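Side-chain contacts in putative dihydrodipicolinate synthase family protein (Coccidioides immitis, PDB 3QFE), which is of unknown function but belongs to the dihydrodipicolinate synthase family, whose members are built on a TIM barrel: residues Glu57-Thr62 with Gly88-Arg93; Glu64-Leu69 with Leu96-Asp101. All coordinates share one frame; numbering follows the deposited sequence. Where two conformers were deposited one is given.

Contact 1 (Glu57-Thr62 with Gly88-Arg93); sequences EAFLLT and GAHSTR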
# COMPACT_ATOMS: atom_id res chain seq x y z
N GLU A 57 4.80 -8.23 4.08
CA GLU A 57 4.79 -9.59 4.60
C GLU A 57 3.98 -9.66 5.93
O GLU A 57 4.37 -10.35 6.89
CB GLU A 57 6.23 -10.07 4.83
CG GLU A 57 7.10 -10.16 3.57
CD GLU A 57 8.59 -10.32 3.91
OE1 GLU A 57 9.20 -9.32 4.35
OE2 GLU A 57 9.16 -11.43 3.73
N ALA A 58 2.87 -8.93 5.97
CA ALA A 58 2.05 -8.86 7.17
C ALA A 58 1.63 -10.25 7.65
O ALA A 58 1.54 -10.50 8.85
CB ALA A 58 0.82 -7.99 6.95
N PHE A 59 1.37 -11.16 6.72
CA PHE A 59 0.93 -12.48 7.11
C PHE A 59 2.03 -13.36 7.72
O PHE A 59 1.75 -14.45 8.20
CB PHE A 59 0.24 -13.20 5.95
CG PHE A 59 -1.26 -13.00 5.92
CD1 PHE A 59 -2.13 -14.10 6.06
CD2 PHE A 59 -1.81 -11.73 5.72
CE1 PHE A 59 -3.53 -13.92 6.00
CE2 PHE A 59 -3.20 -11.54 5.66
CZ PHE A 59 -4.06 -12.64 5.80
N LEU A 60 3.27 -12.87 7.72
CA LEU A 60 4.42 -13.55 8.32
C LEU A 60 4.76 -13.01 9.72
O LEU A 60 5.73 -13.44 10.35
CB LEU A 60 5.64 -13.44 7.40
CG LEU A 60 5.48 -13.85 5.93
CD1 LEU A 60 6.84 -13.87 5.21
CD2 LEU A 60 4.81 -15.18 5.78
N LEU A 61 3.95 -12.06 10.17
CA LEU A 61 4.17 -11.34 11.42
C LEU A 61 3.33 -11.88 12.58
O LEU A 61 2.20 -12.35 12.38
CB LEU A 61 3.82 -9.86 11.24
CG LEU A 61 4.64 -9.09 10.20
CD1 LEU A 61 4.20 -7.63 10.22
CD2 LEU A 61 6.16 -9.22 10.40
N THR A 62 3.86 -11.77 13.79
CA THR A 62 3.02 -12.07 14.95
C THR A 62 2.14 -10.86 15.21
O THR A 62 2.43 -9.77 14.73
CB THR A 62 3.86 -12.34 16.19
OG1 THR A 62 4.46 -11.09 16.61
CG2 THR A 62 4.93 -13.41 15.91
N GLY A 88 -6.11 -7.78 7.60
CA GLY A 88 -6.78 -8.99 7.13
C GLY A 88 -6.34 -10.28 7.81
O GLY A 88 -5.18 -10.43 8.19
N ALA A 89 -7.28 -11.21 7.95
CA ALA A 89 -7.07 -12.45 8.67
C ALA A 89 -8.14 -13.41 8.26
O ALA A 89 -8.93 -13.12 7.35
CB ALA A 89 -7.14 -12.21 10.16
N HIS A 90 -8.20 -14.55 8.95
CA HIS A 90 -9.16 -15.59 8.60
C HIS A 90 -10.54 -15.49 9.25
O HIS A 90 -11.54 -15.79 8.61
CB HIS A 90 -8.52 -16.96 8.81
CG HIS A 90 -7.26 -17.13 8.02
ND1 HIS A 90 -7.26 -17.66 6.74
CD2 HIS A 90 -5.98 -16.79 8.30
CE1 HIS A 90 -6.02 -17.66 6.28
NE2 HIS A 90 -5.23 -17.14 7.20
N SER A 91 -10.60 -15.06 10.50
CA SER A 91 -11.90 -14.90 11.16
C SER A 91 -12.17 -13.45 11.56
O SER A 91 -11.26 -12.64 11.63
CB SER A 91 -11.99 -15.79 12.40
OG SER A 91 -11.07 -15.35 13.39
N THR A 92 -13.43 -13.14 11.81
CA THR A 92 -13.85 -11.85 12.33
C THR A 92 -13.16 -11.51 13.65
O THR A 92 -12.79 -10.37 13.89
CB THR A 92 -15.36 -11.86 12.55
OG1 THR A 92 -15.99 -12.32 11.34
CG2 THR A 92 -15.89 -10.48 12.93
N ARG A 93 -12.95 -12.52 14.50
CA ARG A 93 -12.29 -12.31 15.77
C ARG A 93 -10.86 -11.79 15.57
O ARG A 93 -10.46 -10.81 16.19
CB ARG A 93 -12.31 -13.61 16.58
CG ARG A 93 -11.40 -13.62 17.80
CD ARG A 93 -12.11 -13.21 19.08
NE ARG A 93 -11.29 -13.63 20.20
CZ ARG A 93 -10.42 -12.86 20.84
NH1 ARG A 93 -10.26 -11.57 20.49
NH2 ARG A 93 -9.70 -13.37 21.82
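The ring of F59 meets the 88-93 segment along its far rim, with a backbone carbonyl at CE2 and CZ and the imidazole of H90 at CE1. CE2 and CZ of F59 both lie 3.4 Å from G88 O, a van der Waals contact that meets the ring at an oblique angle. At the next corner H90 NE2 sits near the plane of the phenyl ring, 3.8 Å from F59 CE1. The two rings are strongly inclined to each other, at 76°, with their centroids 6.0 Å apart, and it is NE2 that meets the phenyl rim. Both segments lie where the TIM barrel chain passes from one of two consecutive parallel strands, 48-51 and 83-86, to the helix after it; 58-60 forms a 3-10 turn and 92-93 begin helix 92-105. H90 reaches F59 with CG anti to its carbonyl carbon (chi1 -58°), and its rotation is further restrained by a hydrogen bond between ND1 and A116 O, which leaves the NE2 side of the ring turned to F59. A89 meets the ring through its backbone, with N 4.1 Å from F59 CZ. R66 of helix 63-77 also touches F59.

Contact 2 (Glu64-Leu69 with Leu96-Asp101); sequences EERAQL and LEHIND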
# COMPACT_ATOMS: atom_id res chain seq x y z
N GLU A 64 1.85 -9.06 17.87
CA GLU A 64 2.65 -8.03 18.51
C GLU A 64 3.55 -7.27 17.51
O GLU A 64 3.71 -6.04 17.59
CB GLU A 64 3.47 -8.67 19.62
CG GLU A 64 4.31 -7.73 20.39
CD GLU A 64 4.72 -8.28 21.75
OE1 GLU A 64 4.11 -9.29 22.22
OE2 GLU A 64 5.64 -7.67 22.35
N GLU A 65 4.13 -7.98 16.55
CA GLU A 65 4.96 -7.33 15.55
C GLU A 65 4.14 -6.37 14.71
O GLU A 65 4.57 -5.25 14.42
CB GLU A 65 5.71 -8.35 14.70
CG GLU A 65 6.83 -9.04 15.49
CD GLU A 65 7.43 -10.26 14.79
OE1 GLU A 65 6.81 -10.79 13.86
OE2 GLU A 65 8.54 -10.68 15.17
N ARG A 66 2.93 -6.81 14.34
CA ARG A 66 2.01 -5.96 13.61
C ARG A 66 1.81 -4.62 14.29
O ARG A 66 1.87 -3.59 13.64
CB ARG A 66 0.65 -6.64 13.45
CG ARG A 66 0.59 -7.66 12.33
CD ARG A 66 -0.71 -8.44 12.46
NE ARG A 66 -0.96 -9.30 11.32
CZ ARG A 66 -1.54 -8.91 10.19
NH1 ARG A 66 -1.92 -7.64 10.04
NH2 ARG A 66 -1.74 -9.80 9.21
N ALA A 67 1.53 -4.66 15.59
CA ALA A 67 1.28 -3.44 16.39
C ALA A 67 2.52 -2.56 16.51
O ALA A 67 2.41 -1.34 16.54
CB ALA A 67 0.76 -3.82 17.83
N GLN A 68 3.69 -3.17 16.64
CA GLN A 68 4.94 -2.41 16.75
C GLN A 68 5.20 -1.67 15.45
O GLN A 68 5.68 -0.54 15.46
CB GLN A 68 6.13 -3.31 17.10
CG GLN A 68 6.07 -3.75 18.53
CD GLN A 68 6.99 -4.91 18.87
OE1 GLN A 68 7.51 -5.62 17.99
NE2 GLN A 68 7.19 -5.12 20.17
N LEU A 69 4.88 -2.28 14.32
CA LEU A 69 5.15 -1.63 13.06
C LEU A 69 4.24 -0.43 12.89
O LEU A 69 4.71 0.62 12.46
CB LEU A 69 5.02 -2.58 11.90
CG LEU A 69 6.14 -3.60 11.75
CD1 LEU A 69 5.75 -4.51 10.60
CD2 LEU A 69 7.48 -2.88 11.44
N LEU A 96 -10.91 -8.17 14.15
CA LEU A 96 -11.22 -7.17 15.18
C LEU A 96 -10.08 -6.93 16.16
O LEU A 96 -9.83 -5.80 16.57
CB LEU A 96 -12.51 -7.51 15.92
CG LEU A 96 -13.74 -7.30 15.03
CD1 LEU A 96 -14.96 -7.77 15.79
CD2 LEU A 96 -13.88 -5.83 14.54
N GLU A 97 -9.38 -7.99 16.53
CA GLU A 97 -8.20 -7.85 17.37
C GLU A 97 -7.12 -6.99 16.66
O GLU A 97 -6.60 -6.02 17.25
CB GLU A 97 -7.67 -9.23 17.77
CG GLU A 97 -6.36 -9.21 18.53
CD GLU A 97 -5.97 -10.60 19.04
OE1 GLU A 97 -5.24 -11.35 18.32
OE2 GLU A 97 -6.43 -10.94 20.15
N HIS A 98 -6.81 -7.31 15.39
CA HIS A 98 -5.89 -6.48 14.61
C HIS A 98 -6.36 -5.04 14.50
O HIS A 98 -5.57 -4.11 14.69
CB HIS A 98 -5.73 -7.00 13.19
CG HIS A 98 -5.01 -8.31 13.11
ND1 HIS A 98 -5.08 -9.12 12.00
CD2 HIS A 98 -4.20 -8.94 13.99
CE1 HIS A 98 -4.34 -10.20 12.21
NE2 HIS A 98 -3.82 -10.12 13.42
N ILE A 99 -7.65 -4.85 14.21
CA ILE A 99 -8.17 -3.49 14.13
C ILE A 99 -7.98 -2.71 15.44
O ILE A 99 -7.44 -1.61 15.42
CB ILE A 99 -9.65 -3.45 13.67
CG1 ILE A 99 -9.76 -3.86 12.18
CG2 ILE A 99 -10.22 -2.06 13.91
CD1 ILE A 99 -11.24 -4.00 11.68
N ASN A 100 -8.39 -3.30 16.56
CA ASN A 100 -8.22 -2.66 17.85
C ASN A 100 -6.76 -2.38 18.18
O ASN A 100 -6.43 -1.33 18.71
CB ASN A 100 -8.96 -3.45 18.94
CG ASN A 100 -10.46 -3.22 18.89
OD1 ASN A 100 -10.93 -2.07 18.93
ND2 ASN A 100 -11.22 -4.29 18.77
N ASP A 101 -5.88 -3.33 17.84
CA ASP A 101 -4.44 -3.11 18.00
C ASP A 101 -4.00 -1.91 17.17
O ASP A 101 -3.25 -1.08 17.67
CB ASP A 101 -3.63 -4.34 17.58
CG ASP A 101 -3.76 -5.49 18.57
OD1 ASP A 101 -4.32 -5.29 19.67
OD2 ASP A 101 -3.30 -6.60 18.24
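R66 and H98 face each other across the gap between two helices, with the guanidinium laid flat on the imidazole. The planes differ by only 15° and the centres are 4.1 Å apart, which is the geometry of a stack; a cation-pi component is plausible. The overlap is offset: R66 NE lies over the ring toward its rim, 3.6 Å from H98 CE1. The aliphatic part of the arginine joins in, since CD stands 3.9 Å from the centroid of the H98 ring and 23° off its normal, a CH-pi contact on the same face. A chain extended from CG to NE carries R66 across to the imidazole; chi4 of -85° then turns the guanidinium out of line with that chain. At the ring's rim, H98 ND1 is hydrogen-bonded to V87 O, which helps fix the rotation of the ring. A67, next to R66, meets D101, about one turn beyond H98, and here the helices come closer, with the CA atoms of A67 and D101 6.0 Å apart and A67 CB 4.4 Å from D101 CB. The carboxylate of D101 is engaged by R63 in a salt bridge. Helices 63-77 and 92-105 follow the adjacent parallel strands 48-51 and 83-86 on the outside of the barrel, flanked by helix 31-42 beside L69 and helix 124-137 beside I99.

How the contacts relate
From the N terminus, the chain leaves strand 48-51 through the 57-62 loop and enters helix 63-77, then crosses through strand 83-86 to the 88-93 loop and helix 92-105. Contact 1 closes a loop of 25 intervening residues and contact 2 one of 26; because their segments alternate, the two closures cross instead of nesting. Together they tie two successive beta-alpha units, first at the loops after the strands and then along the helices. Their centres are 9 Å apart. R66 of contact 2 packs against both segments of contact 1, its NH2 approaching A58 O at 3.4 Å and G88 O at 3.6 Å as packing neighbours. Separately, L61 CD1 packs 3.5 Å from L69 CD1.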